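Local coordinates for D-isomer specific 2-hydroxyacid dehydrogenase family protein (Aeromonas salmonicida subsp. salmonicida, PDB 3HG7), which probably acts as an NAD-dependent oxidoreductase of the D-isomer specific 2-hydroxyacid dehydrogenase family, at residues A[6-11]-A[20-25]; A[48-53]-A[295-300]; A[104-109]-A[227-232]; A[153-158]-A[197-202]. The protein carries 1 engineered substitution. One frame throughout, in Å; residues are numbered along the deposited sequence.

Contact 1 (A[6-11]-A[20-25]); sequences RTLLLL and RLLKAA
Leu-22 rests on Leu-8 and Leu-10 in a helix-on-sheet contact within a beta-alpha-beta unit made of strand 6-11, helix 15-24 and strand 30-34. The unit belongs to the five-stranded parallel sheet near the N-terminus, in which strand 6-11 lies between strands 30-34 and 50-53. The evidence for layer packing is simple: the backbones stay apart, with Leu-8 CA 10.1 Å from Leu-22 CA, no hydrogen bond passes between the segments, and leucine methyl groups make the contact. Leu-8 and Leu-10, two residues apart on an extended strand, both present their side chains to the helix, whereas Leu-9 between them faces the other side of the sheet and packs on Ile-45 and Ala-48.

The two strand leucines arrive by different routes. Leu-8 has CG anti to the backbone N (chi1 164°), while in Leu-10 it is the carbonyl carbon that CG opposes (chi1 -63°), yet both bring CD2 under the helix. Leu-22 lies roughly perpendicular to the Leu-8 side chain, and its own two torsions are off the staggered positions. It also touches Ile-32 on one neighbouring strand and Met-52 on the other.

A single branch of each leucine does the touching. Leu-22 CD2 stands 3.6 Å from Leu-8 CD2, and the same methyl is 4.0 Å from Leu-10 CD2. The two strand methyls, Leu-8 CD2 and Leu-10 CD2, are themselves 4.0 Å apart, which closes a compact triangle of three CD2 groups.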
loop_
_atom_site.group_PDB
_atom_site.type_symbol
_atom_site.label_atom_id
_atom_site.label_comp_id
_atom_site.label_asym_id
_atom_site.label_seq_id
_atom_site.Cartn_x
_atom_site.Cartn_y
_atom_site.Cartn_z
ATOM N N ARG A 6 7.793 -16.401 27.459
ATOM C CA ARG A 6 7.867 -15.113 26.778
ATOM C C ARG A 6 6.533 -14.404 26.894
ATOM O O ARG A 6 5.499 -15.040 27.123
ATOM C CB ARG A 6 8.237 -15.246 25.295
ATOM C CG ARG A 6 9.714 -15.629 25.052
ATOM C CD ARG A 6 9.997 -15.664 23.563
ATOM N NE ARG A 6 11.339 -16.180 23.248
ATOM C CZ ARG A 6 11.625 -17.457 23.016
ATOM N NH1 ARG A 6 12.859 -17.811 22.669
ATOM N NH2 ARG A 6 10.687 -18.388 23.120
ATOM N N THR A 7 6.577 -13.088 26.715
ATOM C CA THR A 7 5.387 -12.231 26.737
ATOM C C THR A 7 5.239 -11.513 25.402
ATOM O O THR A 7 6.203 -10.941 24.915
ATOM C CB THR A 7 5.506 -11.204 27.863
ATOM O OG1 THR A 7 5.473 -11.888 29.134
ATOM C CG2 THR A 7 4.316 -10.185 27.829
ATOM N N LEU A 8 4.048 -11.595 24.824
ATOM C CA LEU A 8 3.673 -10.848 23.625
ATOM C C LEU A 8 2.765 -9.709 24.095
ATOM O O LEU A 8 1.843 -9.946 24.876
ATOM C CB LEU A 8 2.872 -11.726 22.677
ATOM C CG LEU A 8 2.074 -11.023 21.554
ATOM C CD1 LEU A 8 3.003 -10.262 20.588
ATOM C CD2 LEU A 8 1.264 -12.061 20.798
ATOM N N LEU A 9 3.025 -8.495 23.620
ATOM C CA LEU A 9 2.092 -7.385 23.864
ATOM C C LEU A 9 1.406 -7.002 22.555
ATOM O O LEU A 9 2.096 -6.762 21.575
ATOM C CB LEU A 9 2.808 -6.164 24.460
ATOM C CG LEU A 9 1.916 -4.915 24.719
ATOM C CD1 LEU A 9 0.821 -5.229 25.735
ATOM C CD2 LEU A 9 2.788 -3.764 25.276
ATOM N N LEU A 10 0.060 -6.898 22.583
ATOM C CA LEU A 10 -0.746 -6.499 21.421
ATOM C C LEU A 10 -1.076 -5.021 21.582
ATOM O O LEU A 10 -1.640 -4.635 22.599
ATOM C CB LEU A 10 -2.055 -7.297 21.391
ATOM C CG LEU A 10 -1.853 -8.813 21.227
ATOM C CD1 LEU A 10 -3.175 -9.497 21.293
ATOM C CD2 LEU A 10 -1.204 -9.068 19.859
ATOM N N LEU A 11 -0.640 -4.219 20.617
ATOM C CA LEU A 11 -0.821 -2.769 20.622
ATOM C C LEU A 11 -1.339 -2.359 19.215
ATOM O O LEU A 11 -0.688 -1.582 18.459
ATOM C CB LEU A 11 0.500 -2.103 20.951
ATOM C CG LEU A 11 0.625 -0.594 21.029
ATOM C CD1 LEU A 11 -0.278 -0.051 22.117
ATOM C CD2 LEU A 11 2.080 -0.276 21.342
ATOM N N ARG A 20 -8.234 -12.898 20.068
ATOM C CA ARG A 20 -9.062 -14.066 19.776
ATOM C C ARG A 20 -8.279 -15.048 18.912
ATOM O O ARG A 20 -8.202 -16.223 19.240
ATOM C CB ARG A 20 -10.368 -13.667 19.077
ATOM C CG ARG A 20 -11.163 -14.832 18.493
ATOM C CD ARG A 20 -12.603 -14.447 18.179
ATOM N NE ARG A 20 -12.702 -13.399 17.174
ATOM C CZ ARG A 20 -12.377 -13.546 15.894
ATOM N NH1 ARG A 20 -11.894 -14.698 15.449
ATOM N NH2 ARG A 20 -12.523 -12.527 15.064
ATOM N N LEU A 21 -7.686 -14.562 17.833
ATOM C CA LEU A 21 -6.979 -15.432 16.887
ATOM C C LEU A 21 -5.767 -16.121 17.501
ATOM O O LEU A 21 -5.543 -17.339 17.314
ATOM C CB LEU A 21 -6.541 -14.619 15.680
ATOM C CG LEU A 21 -7.602 -14.241 14.642
ATOM C CD1 LEU A 21 -7.079 -13.152 13.756
ATOM C CD2 LEU A 21 -7.980 -15.514 13.843
ATOM N N LEU A 22 -4.981 -15.334 18.221
ATOM C CA LEU A 22 -3.786 -15.845 18.902
ATOM C C LEU A 22 -4.068 -16.803 20.058
ATOM O O LEU A 22 -3.279 -17.720 20.310
ATOM C CB LEU A 22 -2.905 -14.680 19.354
ATOM C CG LEU A 22 -1.710 -14.295 18.474
ATOM C CD1 LEU A 22 -1.785 -14.754 16.992
ATOM C CD2 LEU A 22 -1.440 -12.813 18.558
ATOM N N LYS A 23 -5.180 -16.588 20.761
ATOM C CA LYS A 23 -5.626 -17.509 21.808
ATOM C C LYS A 23 -6.114 -18.831 21.202
ATOM O O LYS A 23 -6.028 -19.883 21.842
ATOM C CB LYS A 23 -6.737 -16.891 22.662
ATOM C CG LYS A 23 -6.241 -16.047 23.828
ATOM C CD LYS A 23 -7.440 -15.456 24.578
ATOM C CE LYS A 23 -7.016 -14.644 25.789
ATOM N NZ LYS A 23 -8.212 -14.172 26.550
ATOM N N ALA A 24 -6.611 -18.769 19.965
ATOM C CA ALA A 24 -7.062 -19.967 19.262
ATOM C C ALA A 24 -5.862 -20.796 18.791
ATOM O O ALA A 24 -5.940 -22.030 18.726
ATOM C CB ALA A 24 -7.952 -19.604 18.093
ATOM N N ALA A 25 -4.750 -20.111 18.500
ATOM C CA ALA A 25 -3.540 -20.743 17.956
ATOM C C ALA A 25 -2.790 -21.606 18.971
ATOM O O ALA A 25 -1.918 -22.397 18.585
ATOM C CB ALA A 25 -2.612 -19.687 17.391
#

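Contact 2 (A[48-53]-A[295-300]); sequences AHILMA and RNYIRF
Ile-50, at the start of strand 50-53, lays its longer branch against Tyr-297 and Phe-300, one helical turn apart on helix 286-301. From CB the side chain divides. CG1 lies anti to the carbonyl carbon (chi1 -56°) and heads for the helix. CG1 itself comes 4.1 Å from Phe-300 CE2. Beyond it, chi2 is extended, and the terminal CD1 reaches both rings: it is 3.7 Å from Tyr-297 CE1 and 3.9 Å from Phe-300 CE2. The methyl meets Tyr-297 at the ring edge, close to the ring plane, with the two side chains roughly at right angles. Phe-300 instead runs alongside the isoleucine in the opposite direction, and its ring is met obliquely.

The polar work is done on another side of the helix. Arg-299 NH1 donates to Asn-296 OD1 at 3.0 Å, a bent bond (145°) whose donor stands above the carbonyl plane. Asn-296 OD1 also accepts from the backbone of Asp-307, and its ND2 reaches Gln-72, so the amide is held at both ends.

Helix 286-301, from the far end of the chain, thus covers the sheet built by the N-terminal residues, a return of the chain expected for this dehydrogenase family. Ile-50 is flanked there by Leu-8 of strand 6-11 and Trp-70 of strand 70-73, with Phe-293 of the same helix also touching it.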
loop_
_atom_site.group_PDB
_atom_site.type_symbol
_atom_site.label_atom_id
_atom_site.label_comp_id
_atom_site.label_asym_id
_atom_site.label_seq_id
_atom_site.Cartn_x
_atom_site.Cartn_y
_atom_site.Cartn_z
ATOM N N ALA A 48 7.516 -6.932 27.488
ATOM C CA ALA A 48 7.245 -7.664 26.235
ATOM C C ALA A 48 8.529 -8.103 25.554
ATOM O O ALA A 48 9.380 -7.267 25.195
ATOM C CB ALA A 48 6.439 -6.795 25.296
ATOM N N HIS A 49 8.671 -9.410 25.380
ATOM C CA HIS A 49 9.677 -9.924 24.453
ATOM C C HIS A 49 9.267 -9.795 22.992
ATOM O O HIS A 49 10.125 -9.625 22.139
ATOM C CB HIS A 49 10.003 -11.376 24.772
ATOM C CG HIS A 49 10.288 -11.596 26.216
ATOM N ND1 HIS A 49 9.304 -11.977 27.102
ATOM C CD2 HIS A 49 11.416 -11.428 26.949
ATOM C CE1 HIS A 49 9.827 -12.074 28.318
ATOM N NE2 HIS A 49 11.100 -11.732 28.255
ATOM N N ILE A 50 7.966 -9.870 22.724
ATOM C CA ILE A 50 7.458 -9.811 21.348
ATOM C C ILE A 50 6.418 -8.731 21.328
ATOM O O ILE A 50 5.655 -8.616 22.268
ATOM C CB ILE A 50 6.802 -11.159 20.918
ATOM C CG1 ILE A 50 7.832 -12.303 21.094
ATOM C CG2 ILE A 50 6.386 -11.107 19.417
ATOM C CD1 ILE A 50 7.285 -13.655 20.717
ATOM N N LEU A 51 6.367 -7.949 20.254
ATOM C CA LEU A 51 5.317 -6.933 20.134
ATOM C C LEU A 51 4.606 -7.090 18.771
ATOM O O LEU A 51 5.262 -7.298 17.735
ATOM C CB LEU A 51 5.967 -5.552 20.218
ATOM C CG LEU A 51 5.030 -4.343 20.132
ATOM C CD1 LEU A 51 4.183 -4.242 21.401
ATOM C CD2 LEU A 51 5.863 -3.078 19.928
ATOM N N MET A 52 3.275 -7.001 18.758
ATOM C CA MET A 52 2.564 -6.868 17.466
ATOM C C MET A 52 1.728 -5.592 17.539
ATOM O O MET A 52 0.909 -5.458 18.456
ATOM C CB MET A 52 1.662 -8.063 17.189
ATOM C CG MET A 52 0.876 -7.917 15.839
ATOM S SD MET A 52 0.642 -9.385 14.764
ATOM C CE MET A 52 -0.318 -10.342 15.909
ATOM N N ALA A 53 1.961 -4.670 16.611
ATOM C CA ALA A 53 1.434 -3.293 16.746
ATOM C C ALA A 53 1.475 -2.569 15.438
ATOM O O ALA A 53 2.175 -2.981 14.512
ATOM C CB ALA A 53 2.281 -2.500 17.746
ATOM N N ARG A 295 3.478 -18.029 11.807
ATOM C CA ARG A 295 4.557 -18.685 11.041
ATOM C C ARG A 295 5.918 -18.107 11.458
ATOM O O ARG A 295 6.875 -18.843 11.659
ATOM C CB ARG A 295 4.338 -18.601 9.505
ATOM C CG ARG A 295 3.174 -19.436 8.959
ATOM C CD ARG A 295 3.141 -19.472 7.401
ATOM N NE ARG A 295 3.623 -18.223 6.806
ATOM C CZ ARG A 295 2.864 -17.339 6.157
ATOM N NH1 ARG A 295 3.412 -16.227 5.673
ATOM N NH2 ARG A 295 1.564 -17.562 5.994
ATOM N N ASN A 296 5.983 -16.783 11.610
ATOM C CA ASN A 296 7.197 -16.125 12.084
ATOM C C ASN A 296 7.534 -16.498 13.522
ATOM O O ASN A 296 8.704 -16.622 13.872
ATOM C CB ASN A 296 7.093 -14.603 11.929
ATOM C CG ASN A 296 7.758 -14.085 10.642
ATOM O OD1 ASN A 296 8.567 -14.777 9.999
ATOM N ND2 ASN A 296 7.447 -12.844 10.294
ATOM N N TYR A 297 6.514 -16.701 14.348
ATOM C CA TYR A 297 6.734 -17.106 15.741
ATOM C C TYR A 297 7.444 -18.463 15.814
ATOM O O TYR A 297 8.423 -18.625 16.551
ATOM C CB TYR A 297 5.411 -17.130 16.519
ATOM C CG TYR A 297 5.576 -17.580 17.951
ATOM C CD1 TYR A 297 6.020 -16.700 18.926
ATOM C CD2 TYR A 297 5.259 -18.880 18.331
ATOM C CE1 TYR A 297 6.171 -17.117 20.239
ATOM C CE2 TYR A 297 5.401 -19.309 19.627
ATOM C CZ TYR A 297 5.869 -18.430 20.583
ATOM O OH TYR A 297 6.023 -18.836 21.892
ATOM N N ILE A 298 6.959 -19.425 15.036
ATOM C CA ILE A 298 7.640 -20.739 14.931
ATOM C C ILE A 298 9.119 -20.632 14.535
ATOM O O ILE A 298 9.959 -21.315 15.123
ATOM C CB ILE A 298 6.922 -21.703 13.958
ATOM C CG1 ILE A 298 5.449 -21.898 14.324
ATOM C CG2 ILE A 298 7.671 -23.065 13.878
ATOM C CD1 ILE A 298 5.172 -22.295 15.752
ATOM N N ARG A 299 9.438 -19.787 13.556
ATOM C CA ARG A 299 10.841 -19.560 13.166
ATOM C C ARG A 299 11.600 -18.879 14.306
ATOM O O ARG A 299 12.694 -19.299 14.704
ATOM C CB ARG A 299 10.919 -18.700 11.893
ATOM C CG ARG A 299 10.389 -19.337 10.587
ATOM C CD ARG A 299 9.884 -18.228 9.671
ATOM N NE ARG A 299 9.349 -18.711 8.393
ATOM C CZ ARG A 299 8.385 -18.110 7.697
ATOM N NH1 ARG A 299 7.808 -16.989 8.139
ATOM N NH2 ARG A 299 7.975 -18.637 6.547
ATOM N N PHE A 300 10.986 -17.854 14.887
ATOM C CA PHE A 300 11.618 -17.105 15.975
ATOM C C PHE A 300 12.073 -17.946 17.185
ATOM O O PHE A 300 13.207 -17.795 17.673
ATOM C CB PHE A 300 10.650 -15.984 16.445
ATOM C CG PHE A 300 11.150 -15.208 17.617
ATOM C CD1 PHE A 300 12.187 -14.296 17.480
ATOM C CD2 PHE A 300 10.562 -15.359 18.868
ATOM C CE1 PHE A 300 12.663 -13.565 18.597
ATOM C CE2 PHE A 300 11.024 -14.630 19.977
ATOM C CZ PHE A 300 12.080 -13.722 19.830
#

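Contact 3 (A[104-109]-A[227-232]); sequences SEYVFG and FNVGRG
Tyr-106 and Val-107 of helix 100-115 pack against Phe-227 and Val-229, at the end of strand 225-228 and in the loop that follows it, within the Rossmann-type parallel sheet of the NAD-binding domain. The Phe-227 ring is the centre of the contact. Val-107 CG1 sits over its face, 4.1 Å from the centroid and 11° off the normal, a CH-pi arrangement. The backbone joins in, with Val-107 O 3.3 Å from Phe-227 CZ. At the ring edge, Tyr-106 CE2 lies 4.1 Å from Phe-227 CD1, and the two aromatic side chains run past each other in opposite senses. The same Tyr-106 CE2 is 3.7 Å from Val-229 CG1. Chi1 of 174° swings the tyrosine ring out toward these residues, although its CB points neither at them nor away, and its OH is hydrogen-bonded to Thr-277.

Asn-228 faces away and shapes the loop. Its OD1 accepts from Gly-230 N at 3.2 Å, an Asx turn, while ND2 donates to Arg-231 O at 3.0 Å and 164°. One amide thus ties down both the turn and the backbone beyond it. Arg-231 extends to a salt bridge with Asp-79, in the part of the chain that builds the N-terminal sheet.

Helix 100-115 lies across one face of the sheet: Val-107 also touches Val-199 of strand 197-200, and Tyr-106 touches Val-253 of strand 251-254, the two strands that flank 225-228.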
loop_
_atom_site.group_PDB
_atom_site.type_symbol
_atom_site.label_atom_id
_atom_site.label_comp_id
_atom_site.label_asym_id
_atom_site.label_seq_id
_atom_site.Cartn_x
_atom_site.Cartn_y
_atom_site.Cartn_z
ATOM N N SER A 104 -5.834 -5.463 -6.623
ATOM C CA SER A 104 -6.625 -5.664 -7.881
ATOM C C SER A 104 -8.074 -5.131 -7.760
ATOM O O SER A 104 -8.595 -4.481 -8.675
ATOM C CB SER A 104 -6.655 -7.134 -8.250
ATOM O OG SER A 104 -5.463 -7.473 -8.923
ATOM N N GLU A 105 -8.722 -5.430 -6.636
ATOM C CA GLU A 105 -10.087 -4.968 -6.367
ATOM C C GLU A 105 -10.191 -3.443 -6.341
ATOM O O GLU A 105 -11.116 -2.866 -6.890
ATOM C CB GLU A 105 -10.583 -5.556 -5.045
ATOM C CG GLU A 105 -10.733 -7.087 -5.045
ATOM C CD GLU A 105 -11.049 -7.622 -3.652
ATOM O OE1 GLU A 105 -11.209 -6.800 -2.714
ATOM O OE2 GLU A 105 -11.158 -8.860 -3.490
ATOM N N TYR A 106 -9.233 -2.800 -5.680
ATOM C CA TYR A 106 -9.224 -1.347 -5.554
ATOM C C TYR A 106 -8.985 -0.711 -6.911
ATOM O O TYR A 106 -9.713 0.213 -7.329
ATOM C CB TYR A 106 -8.095 -0.918 -4.593
ATOM C CG TYR A 106 -7.902 0.573 -4.515
ATOM C CD1 TYR A 106 -8.593 1.326 -3.566
ATOM C CD2 TYR A 106 -6.984 1.216 -5.356
ATOM C CE1 TYR A 106 -8.404 2.689 -3.467
ATOM C CE2 TYR A 106 -6.786 2.576 -5.292
ATOM C CZ TYR A 106 -7.505 3.298 -4.345
ATOM O OH TYR A 106 -7.335 4.631 -4.246
ATOM N N VAL A 107 -7.975 -1.212 -7.611
ATOM C CA VAL A 107 -7.557 -0.590 -8.844
ATOM C C VAL A 107 -8.680 -0.778 -9.874
ATOM O O VAL A 107 -9.090 0.188 -10.491
ATOM C CB VAL A 107 -6.225 -1.190 -9.372
ATOM C CG1 VAL A 107 -5.992 -0.814 -10.853
ATOM C CG2 VAL A 107 -5.032 -0.693 -8.484
ATOM N N PHE A 108 -9.186 -2.006 -10.008
ATOM C CA PHE A 108 -10.210 -2.256 -11.052
ATOM C C PHE A 108 -11.607 -1.736 -10.658
ATOM O O PHE A 108 -12.372 -1.366 -11.518
ATOM C CB PHE A 108 -10.200 -3.714 -11.500
ATOM C CG PHE A 108 -9.088 -4.021 -12.450
ATOM C CD1 PHE A 108 -9.334 -4.093 -13.816
ATOM C CD2 PHE A 108 -7.794 -4.188 -11.994
ATOM C CE1 PHE A 108 -8.283 -4.347 -14.719
ATOM C CE2 PHE A 108 -6.742 -4.450 -12.868
ATOM C CZ PHE A 108 -6.997 -4.530 -14.244
ATOM N N GLY A 109 -11.937 -1.682 -9.364
ATOM C CA GLY A 109 -13.164 -1.019 -8.940
ATOM C C GLY A 109 -13.125 0.456 -9.339
ATOM O O GLY A 109 -14.072 0.987 -9.937
ATOM N N PHE A 227 -2.880 5.767 -11.188
ATOM C CA PHE A 227 -3.069 5.360 -9.777
ATOM C C PHE A 227 -1.756 5.457 -9.033
ATOM O O PHE A 227 -0.723 4.957 -9.519
ATOM C CB PHE A 227 -3.482 3.893 -9.670
ATOM C CG PHE A 227 -4.893 3.607 -10.114
ATOM C CD1 PHE A 227 -5.863 3.301 -9.181
ATOM C CD2 PHE A 227 -5.228 3.588 -11.471
ATOM C CE1 PHE A 227 -7.184 3.028 -9.583
ATOM C CE2 PHE A 227 -6.526 3.316 -11.887
ATOM C CZ PHE A 227 -7.505 3.018 -10.937
ATOM N N ASN A 228 -1.800 6.018 -7.828
ATOM C CA ASN A 228 -0.668 5.874 -6.936
ATOM C C ASN A 228 -1.082 5.226 -5.646
ATOM O O ASN A 228 -1.830 5.815 -4.859
ATOM C CB ASN A 228 0.012 7.190 -6.619
ATOM C CG ASN A 228 1.342 6.978 -5.845
ATOM O OD1 ASN A 228 1.897 5.871 -5.825
ATOM N ND2 ASN A 228 1.826 8.021 -5.207
ATOM N N VAL A 229 -0.593 4.009 -5.449
ATOM C CA VAL A 229 -0.900 3.247 -4.249
ATOM C C VAL A 229 0.383 2.806 -3.508
ATOM O O VAL A 229 0.309 2.020 -2.563
ATOM C CB VAL A 229 -1.707 2.017 -4.615
ATOM C CG1 VAL A 229 -3.089 2.412 -5.154
ATOM C CG2 VAL A 229 -0.959 1.241 -5.687
ATOM N N GLY A 230 1.546 3.287 -3.958
ATOM C CA GLY A 230 2.826 3.008 -3.290
ATOM C C GLY A 230 3.096 3.957 -2.133
ATOM O O GLY A 230 2.682 3.697 -1.006
ATOM N N ARG A 231 3.795 5.058 -2.397
ATOM C CA ARG A 231 3.986 6.100 -1.376
ATOM C C ARG A 231 3.776 7.453 -2.021
ATOM O O ARG A 231 4.056 7.618 -3.208
ATOM C CB ARG A 231 5.390 6.041 -0.738
ATOM C CG ARG A 231 5.934 4.640 -0.396
ATOM C CD ARG A 231 5.293 4.007 0.858
ATOM N NE ARG A 231 5.307 4.883 2.033
ATOM C CZ ARG A 231 6.379 5.145 2.785
ATOM N NH1 ARG A 231 7.568 4.614 2.495
ATOM N NH2 ARG A 231 6.267 5.955 3.834
ATOM N N GLY A 232 3.311 8.425 -1.243
ATOM C CA GLY A 232 3.077 9.770 -1.747
ATOM C C GLY A 232 4.239 10.308 -2.562
ATOM O O GLY A 232 4.052 11.107 -3.483
#

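Contact 4 (A[153-158]-A[197-202]); sequences QHIAHT and VIVSVL
Ile-155 of helix 150-161 and Val-199 of strand 197-200 meet tip to tip, and this one pair forms the tighter part of the contact: Ile-155 CD1 lies 4.0 Å from Val-199 CG1. Both residues are buried and point at each other across the gap between helix and sheet, with their CA atoms 8.8 Å apart. The isoleucine spans that gap because CG1 opposes the carbonyl carbon (chi1 -62°) and chi2 is nearly extended. Val-199 answers with its CG1, the branch anti to the backbone N.

Past the end of the strand the packing is looser. Val-201 CG2 stays 4.4 Å from the same Ile-155 CD1, little surface is buried there, and the valine is partly exposed, its side chain about 6 Å from a bound glycerol that probably came from the crystallisation liquor. The outer side of the helix is polar. His-157, exposed, turns its ring back so that ND1 donates to Gln-153 O at 3.0 Å; the bond is bent, 144°, and the donor stands above the carbonyl plane. His-157 N uses the same oxygen, so Gln-153 O accepts two bonds from one residue.

Helix 150-161 begins within a glycine-rich segment consistent with the Rossmann GxGxxG pattern. It lies over strands 142-146 and 197-200, neighbours in the parallel sheet: Ile-155 also touches Leu-143 and Ile-145 of the first. Helix 100-115 adjoins it, holding His-154 ND1 through Ser-104 OG.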
loop_
_atom_site.group_PDB
_atom_site.type_symbol
_atom_site.label_atom_id
_atom_site.label_comp_id
_atom_site.label_asym_id
_atom_site.label_seq_id
_atom_site.Cartn_x
_atom_site.Cartn_y
_atom_site.Cartn_z
ATOM N N GLN A 153 2.215 -8.042 -9.834
ATOM C CA GLN A 153 1.801 -9.278 -10.502
ATOM C C GLN A 153 0.300 -9.539 -10.400
ATOM O O GLN A 153 -0.332 -9.898 -11.385
ATOM C CB GLN A 153 2.571 -10.486 -9.981
ATOM C CG GLN A 153 3.999 -10.583 -10.473
ATOM C CD GLN A 153 4.809 -11.538 -9.625
ATOM O OE1 GLN A 153 4.477 -12.725 -9.518
ATOM N NE2 GLN A 153 5.861 -11.024 -8.984
ATOM N N HIS A 154 -0.294 -9.353 -9.223
ATOM C CA HIS A 154 -1.732 -9.649 -9.145
ATOM C C HIS A 154 -2.563 -8.693 -10.025
ATOM O O HIS A 154 -3.468 -9.136 -10.764
ATOM C CB HIS A 154 -2.257 -9.703 -7.710
ATOM C CG HIS A 154 -3.512 -10.511 -7.573
ATOM N ND1 HIS A 154 -4.753 -10.021 -7.923
ATOM C CD2 HIS A 154 -3.716 -11.780 -7.142
ATOM C CE1 HIS A 154 -5.666 -10.951 -7.708
ATOM N NE2 HIS A 154 -5.063 -12.031 -7.238
ATOM N N ILE A 155 -2.206 -7.408 -9.991
ATOM C CA ILE A 155 -2.898 -6.398 -10.804
ATOM C C ILE A 155 -2.683 -6.729 -12.266
ATOM O O ILE A 155 -3.552 -6.458 -13.123
ATOM C CB ILE A 155 -2.363 -4.974 -10.512
ATOM C CG1 ILE A 155 -2.618 -4.578 -9.041
ATOM C CG2 ILE A 155 -3.025 -3.933 -11.403
ATOM C CD1 ILE A 155 -1.750 -3.455 -8.605
ATOM N N ALA A 156 -1.523 -7.303 -12.564
ATOM C CA ALA A 156 -1.212 -7.761 -13.925
ATOM C C ALA A 156 -2.146 -8.875 -14.397
ATOM O O ALA A 156 -2.747 -8.775 -15.496
ATOM C CB ALA A 156 0.239 -8.188 -14.011
ATOM N N HIS A 157 -2.295 -9.926 -13.590
ATOM C CA HIS A 157 -3.210 -11.018 -13.958
ATOM C C HIS A 157 -4.642 -10.524 -14.158
ATOM O O HIS A 157 -5.354 -11.004 -15.051
ATOM C CB HIS A 157 -3.178 -12.144 -12.927
ATOM C CG HIS A 157 -1.950 -13.002 -13.022
ATOM N ND1 HIS A 157 -0.813 -12.762 -12.278
ATOM C CD2 HIS A 157 -1.663 -14.063 -13.816
ATOM C CE1 HIS A 157 0.108 -13.664 -12.580
ATOM N NE2 HIS A 157 -0.383 -14.462 -13.512
ATOM N N THR A 158 -5.070 -9.579 -13.312
ATOM C CA THR A 158 -6.402 -8.995 -13.461
ATOM C C THR A 158 -6.538 -8.202 -14.756
ATOM O O THR A 158 -7.549 -8.328 -15.439
ATOM C CB THR A 158 -6.814 -8.150 -12.240
ATOM O OG1 THR A 158 -6.475 -8.872 -11.053
ATOM C CG2 THR A 158 -8.331 -7.860 -12.266
ATOM N N VAL A 197 -3.843 3.181 -18.713
ATOM C CA VAL A 197 -3.941 3.162 -17.262
ATOM C C VAL A 197 -2.520 2.953 -16.758
ATOM O O VAL A 197 -1.782 2.111 -17.301
ATOM C CB VAL A 197 -4.843 2.015 -16.757
ATOM C CG1 VAL A 197 -5.030 2.115 -15.240
ATOM C CG2 VAL A 197 -6.226 2.060 -17.429
ATOM N N ILE A 198 -2.139 3.719 -15.742
ATOM C CA ILE A 198 -0.827 3.603 -15.114
ATOM C C ILE A 198 -1.015 3.325 -13.633
ATOM O O ILE A 198 -1.778 4.031 -12.958
ATOM C CB ILE A 198 0.004 4.896 -15.264
ATOM C CG1 ILE A 198 0.082 5.345 -16.726
ATOM C CG2 ILE A 198 1.432 4.670 -14.759
ATOM C CD1 ILE A 198 0.222 6.839 -16.881
ATOM N N VAL A 199 -0.336 2.292 -13.130
ATOM C CA VAL A 199 -0.422 1.966 -11.704
ATOM C C VAL A 199 0.982 2.032 -11.102
ATOM O O VAL A 199 1.830 1.188 -11.396
ATOM C CB VAL A 199 -1.111 0.587 -11.440
ATOM C CG1 VAL A 199 -1.158 0.283 -9.945
ATOM C CG2 VAL A 199 -2.559 0.612 -11.929
ATOM N N SER A 200 1.215 3.059 -10.294
ATOM C CA SER A 200 2.451 3.201 -9.522
ATOM C C SER A 200 2.385 2.509 -8.149
ATOM O O SER A 200 1.578 2.861 -7.283
ATOM C CB SER A 200 2.807 4.682 -9.372
ATOM O OG SER A 200 4.110 4.835 -8.834
ATOM N N VAL A 201 3.210 1.486 -7.969
ATOM C CA VAL A 201 3.245 0.758 -6.716
ATOM C C VAL A 201 4.705 0.660 -6.289
ATOM O O VAL A 201 5.193 -0.424 -5.982
ATOM C CB VAL A 201 2.714 -0.693 -6.828
ATOM C CG1 VAL A 201 2.037 -1.104 -5.504
ATOM C CG2 VAL A 201 1.789 -0.889 -8.003
ATOM N N LEU A 202 5.410 1.786 -6.299
ATOM C CA LEU A 202 6.867 1.742 -6.136
ATOM C C LEU A 202 7.288 1.946 -4.691
ATOM O O LEU A 202 6.681 2.761 -3.983
ATOM C CB LEU A 202 7.537 2.811 -6.985
ATOM C CG LEU A 202 7.669 2.605 -8.489
ATOM C CD1 LEU A 202 8.056 3.931 -9.077
ATOM C CD2 LEU A 202 8.685 1.519 -8.872
#

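In the fold
The four contacts form two pairs, one in each parallel sheet. Contacts 1 and 2 have centres 9 Å apart and share the N-terminal sheet, where Leu-9 N lies 3.0 Å from Ile-50 O, a probable hydrogen bond between adjacent strands. Contacts 3 and 4, with centres 8 Å apart, share the seven-stranded Rossmann-type sheet, the probable NAD-binding one: Phe-227 N is 2.7 Å from Ile-198 O, and Ser-104 OG is 2.7 Å from Thr-158 OG1. The pairs do not touch. Contacts 1 and 4 lie about 34 Å apart between centres, on opposite sides of the chain's centre, and the nearest atoms of contacts 2 and 3 are about 15 Å apart, consistent with a two-domain dehydrogenase.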